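Local coordinates for CELL WALL surface anchor family protein (Streptococcus pneumoniae, PDB 2WW8) that serves as the pilus adhesin RrgA of the pneumococcus and probably attaches the bacterium to host cells through an integrin I-like domain, at residues N244-R247 with A248-G252; E253-R256 with S257-K261; N329-V332 with E333-K337; R581-H584 with T585-E589. One frame throughout, in Å; residues are numbered along the deposited sequence.

Contact 1: N244-R247 with A248-G252; sequences NARR and AERAG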
loop_
_atom_site.group_PDB
_atom_site.type_symbol
_atom_site.label_atom_id
_atom_site.label_comp_id
_atom_site.label_asym_id
_atom_site.label_seq_id
_atom_site.Cartn_x
_atom_site.Cartn_y
_atom_site.Cartn_z
ATOM N N ASN A 244 17.761 -36.434 0.332
ATOM C CA ASN A 244 17.273 -35.076 0.602
ATOM C C ASN A 244 16.188 -34.625 -0.394
ATOM O O ASN A 244 16.105 -33.456 -0.772
ATOM C CB ASN A 244 18.424 -34.041 0.633
ATOM C CG ASN A 244 18.095 -32.870 1.536
ATOM O OD1 ASN A 244 17.444 -33.067 2.563
ATOM N ND2 ASN A 244 18.511 -31.661 1.164
ATOM N N ALA A 245 15.330 -35.539 -0.808
ATOM C CA ALA A 245 14.260 -35.146 -1.724
ATOM C C ALA A 245 13.196 -34.201 -1.130
ATOM O O ALA A 245 12.416 -33.687 -1.913
ATOM C CB ALA A 245 13.549 -36.368 -2.299
ATOM N N ARG A 246 13.165 -33.972 0.184
ATOM C CA ARG A 246 12.254 -33.002 0.785
ATOM C C ARG A 246 10.787 -33.429 0.529
ATOM O O ARG A 246 9.921 -32.594 0.227
ATOM C CB ARG A 246 12.541 -31.555 0.280
ATOM C CG ARG A 246 13.988 -31.076 0.077
ATOM C CD ARG A 246 14.838 -31.192 1.328
ATOM N NE ARG A 246 14.185 -30.430 2.382
ATOM C CZ ARG A 246 14.562 -30.415 3.653
ATOM N NH1 ARG A 246 15.602 -31.136 4.066
ATOM N NH2 ARG A 246 13.888 -29.673 4.516
ATOM N N ARG A 247 10.498 -34.729 0.591
ATOM C CA ARG A 247 9.164 -35.191 0.253
ATOM C C ARG A 247 8.052 -34.532 1.079
ATOM O O ARG A 247 7.079 -33.996 0.494
ATOM C CB ARG A 247 9.020 -36.707 0.335
ATOM C CG ARG A 247 9.822 -37.431 -0.778
ATOM C CD ARG A 247 9.531 -38.931 -0.742
ATOM N NE ARG A 247 10.309 -39.624 -1.757
ATOM C CZ ARG A 247 10.344 -40.943 -1.855
ATOM N NH1 ARG A 247 9.690 -41.706 -0.981
ATOM N NH2 ARG A 247 11.089 -41.475 -2.807
ATOM N N ALA A 248 8.195 -34.560 2.407
ATOM C CA ALA A 248 7.142 -34.062 3.287
ATOM C C ALA A 248 6.909 -32.569 3.049
ATOM O O ALA A 248 5.752 -32.103 2.908
ATOM C CB ALA A 248 7.429 -34.402 4.723
ATOM N N GLU A 249 7.995 -31.816 3.000
ATOM C CA GLU A 249 7.800 -30.392 2.899
ATOM C C GLU A 249 7.184 -30.005 1.561
ATOM O O GLU A 249 6.343 -29.100 1.486
ATOM C CB GLU A 249 9.022 -29.552 3.288
ATOM C CG GLU A 249 10.020 -29.335 2.251
ATOM C CD GLU A 249 11.281 -28.614 2.695
ATOM O OE1 GLU A 249 11.503 -28.303 3.885
ATOM O OE2 GLU A 249 12.099 -28.391 1.796
ATOM N N ARG A 250 7.606 -30.648 0.487
ATOM C CA ARG A 250 7.073 -30.293 -0.798
ATOM C C ARG A 250 5.631 -30.762 -0.980
ATOM O O ARG A 250 4.858 -30.075 -1.637
ATOM C CB ARG A 250 8.001 -30.698 -1.958
ATOM C CG ARG A 250 9.344 -29.944 -1.913
ATOM C CD ARG A 250 10.302 -30.449 -2.955
ATOM N NE ARG A 250 11.517 -29.670 -2.863
ATOM C CZ ARG A 250 12.686 -29.943 -3.456
ATOM N NH1 ARG A 250 12.860 -30.988 -4.267
ATOM N NH2 ARG A 250 13.700 -29.109 -3.275
ATOM N N ALA A 251 5.283 -31.942 -0.489
ATOM C CA ALA A 251 3.899 -32.441 -0.584
ATOM C C ALA A 251 3.043 -31.557 0.284
ATOM O O ALA A 251 1.917 -31.346 -0.132
ATOM C CB ALA A 251 3.780 -33.873 -0.091
ATOM N N GLY A 252 3.541 -31.107 1.449
ATOM C CA GLY A 252 2.806 -30.195 2.343
ATOM C C GLY A 252 2.593 -28.823 1.709
ATOM O O GLY A 252 1.462 -28.317 1.687
#
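R246 and E249 form a side-on salt bridge, with two nitrogens of the guanidinium each taking a different carboxylate oxygen: R246 NE donates to E249 OE2 and R246 NH2 to E249 OE1 at 2.8 Å, both bonds nearly straight. The carboxylate lies at the edge of the guanidinium, close to its plane, yet the two planes are turned 63° apart, and the arginine therefore approaches both oxygens from above the carboxylate plane. The R246 chain reaches this position by folding at chi2 and chi3 (each -57°), which curls the guanidinium back toward the first turn of the helix. On another edge, NH1 of R246 donates to OD1 of N244 at 3.1 Å, so three bonds fix the rotation of the group. R246 is the N-cap residue of helix 247-263 and, with positive phi, lies between the short helix 241-244 and this one. This junction follows the serine-containing metal-binding loop of a von Willebrand factor A-like, or integrin I-like, domain. R247 turns away from the pair and forms a salt bridge with D387, a residue of the magnesium site. R250 comes from the far end of the turn: its guanidinium lays one face over the aliphatic part of R246, CG of R246 standing 3.8 Å above the plane toward the rim, while the two guanidinium planes are inclined by 67°. NH1 of R250 is hydrogen-bonded to OG1 of T572. The backbone closes beneath these groups, R250 N donating to R246 O at 3.0 Å and A251 N to R247 O at 2.9 Å.

Contact 2: E253-R256 with S257-K261; sequences EATR and SLIDK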
loop_
_atom_site.group_PDB
_atom_site.type_symbol
_atom_site.label_atom_id
_atom_site.label_comp_id
_atom_site.label_asym_id
_atom_site.label_seq_id
_atom_site.Cartn_x
_atom_site.Cartn_y
_atom_site.Cartn_z
ATOM N N GLU A 253 3.645 -28.219 1.157
ATOM C CA GLU A 253 3.464 -26.944 0.459
ATOM C C GLU A 253 2.509 -27.073 -0.745
ATOM O O GLU A 253 1.725 -26.135 -0.979
ATOM C CB GLU A 253 4.790 -26.314 0.020
ATOM C CG GLU A 253 5.785 -26.014 1.181
ATOM C CD GLU A 253 7.271 -25.762 0.780
ATOM O OE1 GLU A 253 7.679 -26.005 -0.394
ATOM O OE2 GLU A 253 8.069 -25.338 1.665
ATOM N N ALA A 254 2.586 -28.181 -1.500
ATOM C CA ALA A 254 1.688 -28.410 -2.635
ATOM C C ALA A 254 0.233 -28.549 -2.102
ATOM O O ALA A 254 -0.684 -27.962 -2.659
ATOM C CB ALA A 254 2.069 -29.664 -3.419
ATOM N N THR A 255 0.034 -29.290 -1.008
ATOM C CA THR A 255 -1.300 -29.450 -0.428
ATOM C C THR A 255 -1.917 -28.090 -0.046
ATOM O O THR A 255 -3.067 -27.816 -0.454
ATOM C CB THR A 255 -1.267 -30.429 0.760
ATOM O OG1 THR A 255 -0.786 -31.687 0.294
ATOM C CG2 THR A 255 -2.621 -30.636 1.485
ATOM N N ARG A 256 -1.142 -27.278 0.689
ATOM C CA ARG A 256 -1.576 -25.939 1.074
ATOM C C ARG A 256 -1.980 -25.116 -0.153
ATOM O O ARG A 256 -2.985 -24.410 -0.028
ATOM C CB ARG A 256 -0.555 -25.159 1.907
ATOM C CG ARG A 256 -0.339 -25.829 3.295
ATOM C CD ARG A 256 0.830 -25.128 4.008
ATOM N NE ARG A 256 0.843 -25.730 5.333
ATOM C CZ ARG A 256 1.852 -25.709 6.192
ATOM N NH1 ARG A 256 2.975 -25.066 5.856
ATOM N NH2 ARG A 256 1.690 -26.317 7.375
ATOM N N SER A 257 -1.211 -25.187 -1.249
ATOM C CA SER A 257 -1.538 -24.380 -2.439
ATOM C C SER A 257 -2.792 -24.895 -3.128
ATOM O O SER A 257 -3.600 -24.095 -3.565
ATOM C CB SER A 257 -0.416 -24.230 -3.463
ATOM O OG SER A 257 -0.953 -23.526 -4.570
ATOM N N LEU A 258 -2.958 -26.207 -3.188
ATOM C CA LEU A 258 -4.170 -26.814 -3.720
ATOM C C LEU A 258 -5.422 -26.417 -2.889
ATOM O O LEU A 258 -6.465 -26.076 -3.434
ATOM C CB LEU A 258 -4.032 -28.352 -3.787
ATOM C CG LEU A 258 -5.284 -29.112 -4.263
ATOM C CD1 LEU A 258 -5.639 -28.723 -5.699
ATOM C CD2 LEU A 258 -5.159 -30.625 -4.110
ATOM N N ILE A 259 -5.309 -26.436 -1.565
ATOM C CA ILE A 259 -6.366 -25.943 -0.697
ATOM C C ILE A 259 -6.706 -24.494 -1.105
ATOM O O ILE A 259 -7.893 -24.183 -1.278
ATOM C CB ILE A 259 -5.944 -26.029 0.776
ATOM C CG1 ILE A 259 -5.863 -27.518 1.147
ATOM C CG2 ILE A 259 -6.922 -25.276 1.652
ATOM C CD1 ILE A 259 -5.181 -27.743 2.497
ATOM N N ASP A 260 -5.704 -23.621 -1.252
ATOM C CA ASP A 260 -5.977 -22.229 -1.675
ATOM C C ASP A 260 -6.746 -22.188 -2.994
ATOM O O ASP A 260 -7.608 -21.334 -3.139
ATOM C CB ASP A 260 -4.744 -21.331 -1.888
ATOM C CG ASP A 260 -3.974 -21.018 -0.609
ATOM O OD1 ASP A 260 -4.575 -21.033 0.482
ATOM O OD2 ASP A 260 -2.735 -20.772 -0.658
ATOM N N LYS A 261 -6.400 -23.008 -3.976
ATOM C CA LYS A 261 -7.085 -22.978 -5.266
ATOM C C LYS A 261 -8.518 -23.502 -5.116
ATOM O O LYS A 261 -9.446 -22.882 -5.622
ATOM C CB LYS A 261 -6.366 -23.870 -6.285
ATOM C CG LYS A 261 -5.043 -23.282 -6.747
ATOM C CD LYS A 261 -4.392 -24.285 -7.697
ATOM C CE LYS A 261 -2.866 -24.302 -7.508
ATOM N NZ LYS A 261 -2.433 -23.041 -8.070
#
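T255 and I259 lie one turn apart and meet through methyl groups, CG2 of T255 standing 4.0 Å from CD1 of I259. Threonine divides its two branches by polarity: with chi1 at -59°, OG1 lies beside the backbone nitrogen and turns back to the carbonyl of A251, which leaves CG2, opposite the nitrogen, for the apolar contact. I259 takes a matching first torsion, chi1 -68°, and its CG1 settles over the preceding turn, 3.2 Å from the carbonyl oxygen of T255. That same oxygen accepts the backbone N of I259 at 2.9 Å, so the T255 oxygen is approached by both the amide and CG1 of I259. All of this belongs to helix 247-263, which packs against the central parallel sheet of the integrin I-like domain; T255, L258 and I259 each touch I229 of strand 225-232. The CB of L258 rests 3.5 Å from the oxygen of T255. Polar residues take other directions. R256 runs out fully extended from CG to NE and gives its NE to the backbone oxygen of K335, while the carboxylate of D260 forms a salt bridge with the amine of K335. Backbone oxygen and amine of the one residue K335, on helix 328-337, thus hold two residues of this helix. The remaining backbone bonds keep the regular i to i+4 pattern: L258 N to A254 O is 2.9 Å, whereas S257 N to E253 O and D260 N to R256 O are each 3.1 Å.

Contact 3: N329-V332 with E333-K337; sequences NDIV and ELKNK
Chi1 of 170° in V332 and -73° in N336 lays the two side chains alongside one another, pointing the same way, with CG1 of V332 3.9 Å from ND2 of N336. The carbonyl oxygen of V332 lies at the foot of the pair: it accepts the backbone N of N336 at 3.1 Å and a water at 2.7 Å, and the same water reaches OD1 of N336 in a weak bond. One residue earlier, the pair I331 and K335 meet at an angle. Chi1 and chi2 of K335 set its CD 4.2 Å from CG2 of I331, and a bend at chi3 (76°) then turns the chain on toward D260 of helix 247-263, where NZ forms a salt bridge. Helix 328-337 is two-faced: I331 and L334 are buried against I259, while V332, E333 and N336 are exposed. The carboxylates of D330 and E333 come no nearer than 4.6 Å, OD1 to OE1, and D330 turns its other oxygen to T325 and K323. The like charges would tend to repel, but the ammonium group of K323 probably offsets this, while on the exposed side the water links the V332 carbonyl, weakly, to OD1 of N336.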
loop_
_atom_site.group_PDB
_atom_site.type_symbol
_atom_site.label_atom_id
_atom_site.label_comp_id
_atom_site.label_asym_id
_atom_site.label_seq_id
_atom_site.Cartn_x
_atom_site.Cartn_y
_atom_site.Cartn_z
ATOM N N ASN A 329 -11.715 -19.133 8.564
ATOM C CA ASN A 329 -10.917 -19.380 9.756
ATOM C C ASN A 329 -10.553 -20.852 9.917
ATOM O O ASN A 329 -9.428 -21.219 10.292
ATOM C CB ASN A 329 -11.670 -18.886 11.000
ATOM C CG ASN A 329 -11.640 -17.361 11.172
ATOM O OD1 ASN A 329 -12.692 -16.758 11.364
ATOM N ND2 ASN A 329 -10.456 -16.734 11.098
ATOM N N ASP A 330 -11.518 -21.715 9.631
ATOM C CA ASP A 330 -11.315 -23.161 9.632
ATOM C C ASP A 330 -10.269 -23.543 8.590
ATOM O O ASP A 330 -9.475 -24.438 8.859
ATOM C CB ASP A 330 -12.589 -23.928 9.224
ATOM C CG ASP A 330 -13.688 -24.004 10.315
ATOM O OD1 ASP A 330 -13.522 -23.411 11.423
ATOM O OD2 ASP A 330 -14.716 -24.705 10.011
ATOM N N ILE A 331 -10.327 -22.925 7.412
ATOM C CA ILE A 331 -9.373 -23.224 6.335
ATOM C C ILE A 331 -7.951 -22.860 6.765
ATOM O O ILE A 331 -7.022 -23.638 6.519
ATOM C CB ILE A 331 -9.735 -22.498 5.022
ATOM C CG1 ILE A 331 -11.028 -23.128 4.426
ATOM C CG2 ILE A 331 -8.544 -22.582 4.047
ATOM C CD1 ILE A 331 -11.757 -22.227 3.519
ATOM N N VAL A 332 -7.792 -21.703 7.415
ATOM C CA VAL A 332 -6.506 -21.316 8.003
ATOM C C VAL A 332 -5.960 -22.390 8.976
ATOM O O VAL A 332 -4.780 -22.704 8.999
ATOM C CB VAL A 332 -6.533 -19.930 8.686
ATOM C CG1 VAL A 332 -5.218 -19.660 9.533
ATOM C CG2 VAL A 332 -6.750 -18.833 7.634
ATOM N N GLU A 333 -6.864 -22.931 9.781
ATOM C CA GLU A 333 -6.514 -23.892 10.790
ATOM C C GLU A 333 -6.146 -25.200 10.105
ATOM O O GLU A 333 -5.127 -25.797 10.424
ATOM C CB GLU A 333 -7.705 -24.000 11.740
ATOM C CG GLU A 333 -7.409 -24.889 12.925
ATOM C CD GLU A 333 -8.627 -25.080 13.836
ATOM O OE1 GLU A 333 -9.652 -24.355 13.693
ATOM O OE2 GLU A 333 -8.525 -26.016 14.666
ATOM N N LEU A 334 -6.930 -25.603 9.104
ATOM C CA LEU A 334 -6.655 -26.814 8.343
ATOM C C LEU A 334 -5.279 -26.753 7.647
ATOM O O LEU A 334 -4.478 -27.700 7.715
ATOM C CB LEU A 334 -7.840 -27.097 7.418
ATOM C CG LEU A 334 -7.840 -28.235 6.388
ATOM C CD1 LEU A 334 -9.239 -28.443 5.744
ATOM C CD2 LEU A 334 -6.804 -27.963 5.285
ATOM N N LYS A 335 -4.989 -25.648 6.965
ATOM C CA LYS A 335 -3.687 -25.532 6.302
ATOM C C LYS A 335 -2.564 -25.563 7.344
ATOM O O LYS A 335 -1.519 -26.076 7.026
ATOM C CB LYS A 335 -3.571 -24.204 5.528
ATOM C CG LYS A 335 -4.372 -24.174 4.192
ATOM C CD LYS A 335 -4.398 -22.774 3.689
ATOM C CE LYS A 335 -3.128 -22.373 3.105
ATOM N NZ LYS A 335 -3.254 -20.917 2.776
ATOM N N ASN A 336 -2.709 -25.003 8.548
ATOM C CA ASN A 336 -1.684 -25.144 9.609
ATOM C C ASN A 336 -1.511 -26.557 10.164
ATOM O O ASN A 336 -0.550 -26.830 10.902
ATOM C CB ASN A 336 -1.979 -24.244 10.812
ATOM C CG ASN A 336 -1.711 -22.764 10.518
ATOM O OD1 ASN A 336 -0.869 -22.442 9.678
ATOM N ND2 ASN A 336 -2.426 -21.862 11.184
ATOM N N LYS A 337 -2.457 -27.437 9.864
ATOM C CA LYS A 337 -2.359 -28.840 10.293
ATOM C C LYS A 337 -1.665 -29.698 9.277
ATOM O O LYS A 337 -1.260 -30.838 9.604
ATOM C CB LYS A 337 -3.756 -29.422 10.568
ATOM C CG LYS A 337 -4.095 -28.830 11.951
ATOM C CD LYS A 337 -5.456 -29.197 12.407
ATOM C CE LYS A 337 -5.318 -30.383 13.335
ATOM N NZ LYS A 337 -6.730 -30.864 13.647
HETATM O O HOH W 1 -2.984 -21.367 7.559
#

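Contact 4: R581-H584 with T585-E589; sequences RYFH and TIVTE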
loop_
_atom_site.group_PDB
_atom_site.type_symbol
_atom_site.label_atom_id
_atom_site.label_comp_id
_atom_site.label_asym_id
_atom_site.label_seq_id
_atom_site.Cartn_x
_atom_site.Cartn_y
_atom_site.Cartn_z
ATOM N N ARG A 581 -2.698 -29.972 -12.526
ATOM C CA ARG A 581 -3.155 -30.612 -13.747
ATOM C C ARG A 581 -4.458 -31.394 -13.505
ATOM O O ARG A 581 -5.416 -31.267 -14.275
ATOM C CB ARG A 581 -2.045 -31.569 -14.259
ATOM C CG ARG A 581 -2.275 -32.018 -15.708
ATOM C CD ARG A 581 -1.132 -32.870 -16.260
ATOM N NE ARG A 581 -1.050 -34.212 -15.639
ATOM C CZ ARG A 581 -1.800 -35.277 -15.953
ATOM N NH1 ARG A 581 -2.716 -35.224 -16.898
ATOM N NH2 ARG A 581 -1.618 -36.431 -15.357
ATOM N N TYR A 582 -4.534 -32.173 -12.439
ATOM C CA TYR A 582 -5.755 -32.970 -12.183
ATOM C C TYR A 582 -6.889 -32.000 -11.766
ATOM O O TYR A 582 -8.049 -32.163 -12.204
ATOM C CB TYR A 582 -5.512 -34.065 -11.121
ATOM C CG TYR A 582 -4.800 -35.296 -11.624
ATOM C CD1 TYR A 582 -5.166 -35.879 -12.821
ATOM C CD2 TYR A 582 -3.785 -35.908 -10.877
ATOM C CE1 TYR A 582 -4.547 -36.987 -13.316
ATOM C CE2 TYR A 582 -3.193 -37.072 -11.350
ATOM C CZ TYR A 582 -3.557 -37.586 -12.553
ATOM O OH TYR A 582 -2.977 -38.718 -13.038
ATOM N N PHE A 583 -6.547 -30.969 -10.981
ATOM C CA PHE A 583 -7.519 -29.937 -10.663
ATOM C C PHE A 583 -8.176 -29.385 -11.960
ATOM O O PHE A 583 -9.391 -29.190 -12.040
ATOM C CB PHE A 583 -6.854 -28.866 -9.791
ATOM C CG PHE A 583 -7.812 -27.798 -9.259
ATOM C CD1 PHE A 583 -8.989 -28.179 -8.619
ATOM C CD2 PHE A 583 -7.556 -26.453 -9.398
ATOM C CE1 PHE A 583 -9.882 -27.228 -8.108
ATOM C CE2 PHE A 583 -8.489 -25.475 -8.934
ATOM C CZ PHE A 583 -9.633 -25.876 -8.261
ATOM N N HIS A 584 -7.337 -29.088 -12.957
ATOM C CA HIS A 584 -7.780 -28.539 -14.207
ATOM C C HIS A 584 -8.535 -29.585 -15.050
ATOM O O HIS A 584 -9.034 -29.243 -16.101
ATOM C CB HIS A 584 -6.641 -27.873 -15.004
ATOM C CG HIS A 584 -6.212 -26.545 -14.467
ATOM N ND1 HIS A 584 -5.415 -26.409 -13.350
ATOM C CD2 HIS A 584 -6.450 -25.284 -14.904
ATOM C CE1 HIS A 584 -5.189 -25.129 -13.109
ATOM N NE2 HIS A 584 -5.815 -24.429 -14.035
ATOM N N THR A 585 -8.690 -30.837 -14.634
ATOM C CA THR A 585 -9.563 -31.651 -15.472
ATOM C C THR A 585 -11.011 -31.445 -15.010
ATOM O O THR A 585 -11.926 -31.908 -15.663
ATOM C CB THR A 585 -9.216 -33.162 -15.440
ATOM O OG1 THR A 585 -9.495 -33.670 -14.125
ATOM C CG2 THR A 585 -7.755 -33.429 -15.830
ATOM N N ILE A 586 -11.229 -30.815 -13.862
ATOM C CA ILE A 586 -12.585 -30.654 -13.360
ATOM C C ILE A 586 -12.983 -29.188 -13.255
ATOM O O ILE A 586 -14.166 -28.908 -13.051
ATOM C CB ILE A 586 -12.837 -31.405 -12.030
ATOM C CG1 ILE A 586 -11.929 -30.917 -10.918
ATOM C CG2 ILE A 586 -12.638 -32.906 -12.310
ATOM C CD1 ILE A 586 -12.038 -31.755 -9.669
ATOM N N VAL A 587 -12.030 -28.272 -13.426
ATOM C CA VAL A 587 -12.402 -26.849 -13.492
ATOM C C VAL A 587 -11.782 -26.248 -14.766
ATOM O O VAL A 587 -10.699 -26.724 -15.208
ATOM C CB VAL A 587 -11.967 -26.073 -12.199
ATOM C CG1 VAL A 587 -12.614 -26.662 -10.943
ATOM C CG2 VAL A 587 -10.429 -26.086 -12.001
ATOM N N THR A 588 -12.363 -25.185 -15.299
ATOM C CA THR A 588 -11.595 -24.306 -16.215
ATOM C C THR A 588 -11.147 -23.010 -15.515
ATOM O O THR A 588 -11.828 -22.459 -14.673
ATOM C CB THR A 588 -12.409 -23.890 -17.473
ATOM O OG1 THR A 588 -13.250 -22.780 -17.142
ATOM C CG2 THR A 588 -13.294 -25.022 -18.011
ATOM N N GLU A 589 -9.985 -22.490 -15.852
ATOM C CA GLU A 589 -9.484 -21.368 -15.125
ATOM C C GLU A 589 -9.745 -20.113 -15.995
ATOM O O GLU A 589 -9.583 -20.179 -17.224
ATOM C CB GLU A 589 -8.017 -21.668 -14.881
ATOM C CG GLU A 589 -7.201 -20.482 -14.712
ATOM C CD GLU A 589 -5.708 -20.742 -14.548
ATOM O OE1 GLU A 589 -5.266 -21.842 -14.130
ATOM O OE2 GLU A 589 -4.965 -19.779 -14.839
#
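H584 donates from NE2 to OE1 of E589, a short bond of 2.6 Å that spans the turn from helix 575-583 into strand 587-591. This is a histidine-carboxylate hydrogen bond at the exit of the last helix of the integrin I-like domain, where the chain passes into a strand paired with strand 203-218. The acceptor lies close to the imidazole plane and is met on its anti side, although ring and carboxylate planes are 54° apart. At the other ring nitrogen, ND1 bonds to the carbonyl of N580, so the imidazole is held from both ends and its rotation is fixed. E589 reaches across with a chain extended beyond CG.

The helix end is closed by two carbonyls, each with two donors. The oxygen of Y582 takes OG1 of T585 at 2.8 Å, in the carbonyl plane and on a lone pair, while the amide of the same threonine comes from well above that plane. Chi1 of 67° in T585 turns the hydroxyl back over the helix end to make this bond. The oxygen of F583 receives the amides of I586 and V587, both at 3.1 Å; the second lies in its plane, but its N-H is clearly bent.

Farther out the contact becomes apolar. Y582 stacks on F535, F583 meets Y216 edge-to-face, and I586 packs toward strands 379-386 and 533-539. V587 sits on F583 in a CH-pi contact, its CG2 3.7 Å from the ring centroid and only 12° off the normal.

Contacts 1 and 2 follow one another on helix 247-263, the first at its capped beginning near the magnesium site and the second along its middle. Contact 2 is the one that touches two others: it joins contact 3 through polar ties and I259–L334 packing, and meets contact 4 where F583 lies against K261 and L258. Contacts 3 and 4, with centres about 23 Å apart, do not touch. All four are partly buried; contact 3 has four exposed touching residues, contact 1 none. Charged pairing dominates at the helix start, regular backbone bonds with apolar packing mid-helix, an exposed face with a bound water in contact 3, and a histidine-carboxylate bond with aromatic packing at the helix-to-strand exit.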